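Local coordinates for protein 4-oxalocrotonase tautomerase isozyme (Methylibium petroleiphilum, PDB 4FDX) that belongs to the tautomerase enzymes of the MIF clan and assembles six small beta-alpha-beta chains into one particle, at residues N6-G10 / E44-F50. Residues are numbered along the deposited sequence; the frame is centred on the assembly and turned at random.
Sequences NLLEG and ELGVEHF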
loop_
_atom_site.group_PDB
_atom_site.type_symbol
_atom_site.label_atom_id
_atom_site.label_comp_id
_atom_site.label_asym_id
_atom_site.label_seq_id
_atom_site.Cartn_x
_atom_site.Cartn_y
_atom_site.Cartn_z
ATOM N N ASN B 6 2.207 0.433 -9.349
ATOM C CA ASN B 6 3.620 0.797 -9.068
ATOM C C ASN B 6 4.403 0.487 -10.350
ATOM O O ASN B 6 4.324 -0.661 -10.867
ATOM C CB ASN B 6 4.116 -0.077 -7.902
ATOM C CG ASN B 6 3.235 0.043 -6.648
ATOM O OD1 ASN B 6 3.373 0.952 -5.862
ATOM N ND2 ASN B 6 2.277 -0.880 -6.488
ATOM N N LEU B 7 5.086 1.518 -10.851
ATOM C CA LEU B 7 5.789 1.511 -12.147
ATOM C C LEU B 7 7.138 2.026 -11.880
ATOM O O LEU B 7 7.267 2.974 -11.112
ATOM C CB LEU B 7 5.258 2.621 -13.169
ATOM C CG LEU B 7 3.836 2.639 -13.622
ATOM C CD1 LEU B 7 3.650 3.645 -14.723
ATOM C CD2 LEU B 7 3.637 1.265 -14.229
ATOM N N LEU B 8 8.145 1.539 -12.628
ATOM C CA LEU B 8 9.417 2.296 -12.691
ATOM C C LEU B 8 9.259 3.682 -13.345
ATOM O O LEU B 8 8.419 3.838 -14.262
ATOM C CB LEU B 8 10.492 1.547 -13.499
ATOM C CG LEU B 8 10.982 0.281 -12.920
ATOM C CD1 LEU B 8 11.951 -0.375 -13.925
ATOM C CD2 LEU B 8 11.770 0.659 -11.681
ATOM N N GLU B 9 10.019 4.663 -12.880
ATOM C CA GLU B 9 10.129 6.081 -13.409
ATOM C C GLU B 9 10.421 6.094 -14.869
ATOM O O GLU B 9 10.994 5.148 -15.409
ATOM C CB GLU B 9 11.245 6.895 -12.745
ATOM C CG GLU B 9 10.942 7.361 -11.334
ATOM C CD GLU B 9 12.021 8.196 -10.708
ATOM O OE1 GLU B 9 13.132 8.254 -11.258
ATOM O OE2 GLU B 9 11.738 8.808 -9.642
ATOM N N GLY B 10 10.028 7.209 -15.498
ATOM C CA GLY B 10 10.511 7.452 -16.860
ATOM C C GLY B 10 9.513 7.376 -17.975
ATOM O O GLY B 10 9.832 7.841 -19.065
ATOM N N GLU B 44 5.333 6.026 -8.890
ATOM C CA GLU B 44 6.571 5.791 -9.672
ATOM C C GLU B 44 7.721 5.489 -8.818
ATOM O O GLU B 44 7.922 6.112 -7.758
ATOM C CB GLU B 44 6.961 7.037 -10.474
ATOM C CG GLU B 44 6.015 7.397 -11.563
ATOM C CD GLU B 44 6.647 8.485 -12.435
ATOM O OE1 GLU B 44 6.949 9.569 -11.808
ATOM O OE2 GLU B 44 6.804 8.154 -13.632
ATOM N N LEU B 45 8.455 4.475 -9.201
ATOM C CA LEU B 45 9.602 4.042 -8.458
ATOM C C LEU B 45 10.894 4.426 -9.158
ATOM O O LEU B 45 11.117 4.129 -10.297
ATOM C CB LEU B 45 9.623 2.520 -8.389
ATOM C CG LEU B 45 8.444 1.871 -7.646
ATOM C CD1 LEU B 45 8.330 0.402 -8.061
ATOM C CD2 LEU B 45 8.548 2.077 -6.179
ATOM N N GLY B 46 11.749 5.042 -8.390
ATOM C CA GLY B 46 13.105 5.295 -8.901
ATOM C C GLY B 46 13.838 3.994 -9.036
ATOM O O GLY B 46 13.531 3.022 -8.323
ATOM N N VAL B 47 14.787 3.956 -9.962
ATOM C CA VAL B 47 15.512 2.726 -10.279
ATOM C C VAL B 47 16.319 2.254 -9.073
ATOM O O VAL B 47 16.593 1.032 -8.993
ATOM C CB VAL B 47 16.430 2.773 -11.543
ATOM C CG1 VAL B 47 15.617 2.573 -12.835
ATOM C CG2 VAL B 47 17.300 4.001 -11.532
ATOM N N GLU B 48 16.690 3.135 -8.126
ATOM C CA GLU B 48 17.291 2.700 -6.929
ATOM C C GLU B 48 16.315 2.106 -5.839
ATOM O O GLU B 48 16.704 1.627 -4.785
ATOM C CB GLU B 48 18.100 3.910 -6.425
ATOM C CG GLU B 48 17.292 5.178 -6.001
ATOM C CD GLU B 48 16.462 6.038 -7.006
ATOM O OE1 GLU B 48 16.318 5.791 -8.206
ATOM O OE2 GLU B 48 15.949 7.099 -6.532
ATOM N N HIS B 49 15.036 2.129 -6.166
ATOM C CA HIS B 49 13.935 1.821 -5.255
ATOM C C HIS B 49 13.098 0.654 -5.680
ATOM O O HIS B 49 12.010 0.425 -5.131
ATOM C CB HIS B 49 13.068 3.062 -5.073
ATOM C CG HIS B 49 13.715 4.130 -4.254
ATOM N ND1 HIS B 49 13.224 5.419 -4.268
ATOM C CD2 HIS B 49 14.854 4.113 -3.449
ATOM C CE1 HIS B 49 14.020 6.173 -3.416
ATOM N NE2 HIS B 49 15.042 5.376 -2.976
ATOM N N PHE B 50 13.609 -0.151 -6.616
ATOM C CA PHE B 50 12.933 -1.363 -6.987
ATOM C C PHE B 50 13.954 -2.448 -7.189
ATOM O O PHE B 50 14.974 -2.197 -7.847
ATOM C CB PHE B 50 12.103 -1.173 -8.288
ATOM C CG PHE B 50 11.467 -2.462 -8.720
ATOM C CD1 PHE B 50 10.452 -3.096 -7.945
ATOM C CD2 PHE B 50 11.939 -3.100 -9.828
ATOM C CE1 PHE B 50 9.891 -4.322 -8.415
ATOM C CE2 PHE B 50 11.397 -4.270 -10.310
ATOM C CZ PHE B 50 10.422 -4.930 -9.555
HETATM O O HOH W 1 6.857 6.131 -15.210
#
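The carbonyl oxygen of Leu-45 accepts one hydrogen bond and a weaker C-H contact: Glu-9 N donates to Leu-45 O at 2.9 Å, well out of the carbonyl plane, while Leu-8 CA sends a C-H toward the same oxygen, and Glu-9 CG packs against it, 3.4 Å from Leu-45 O. The amide of the same residue, Leu-45 N, donates to Leu-7 O at 2.7 Å, this time in the carbonyl plane, and Glu-44 CA adds a C-H contact to that acceptor. These two bonds finish the parallel pairing of the strands, with Leu-7 beside Glu-44 and Leu-8 beside Leu-45. On the face that carries Leu-8 and Leu-45, Leu-8 CG stands anti to its own carbonyl carbon (chi1 -66°), and CD2 extends to Phe-50 CB at 3.9 Å; the two side chains cross at about a right angle, and Val-47 CG1 touches the same methyl more loosely. Phe-50 in turn packs on Arg-60 of helix 57-63 and on Leu-41 of a second subunit. Glu-9 leaves the strand and lays its extended chain over the Leu-45 to Gly-46 backbone, with Glu-9 CD 3.6 Å from Gly-46 CA. On the side of Leu-7 and Glu-44 a water donates to both Leu-8 O and Glu-44 OE2, 2.6 Å from the latter, tying the end of strand 2-8 to a carboxylate that also forms a salt bridge with Lys-16 of helix 13-31. Asn-6 ND2 bonds to Ile-2 O of a third subunit, whose strand continues the sheet. Two neighbouring parallel strands joined through helix 13-31 make the beta-alpha-beta unit characteristic of the tautomerase fold.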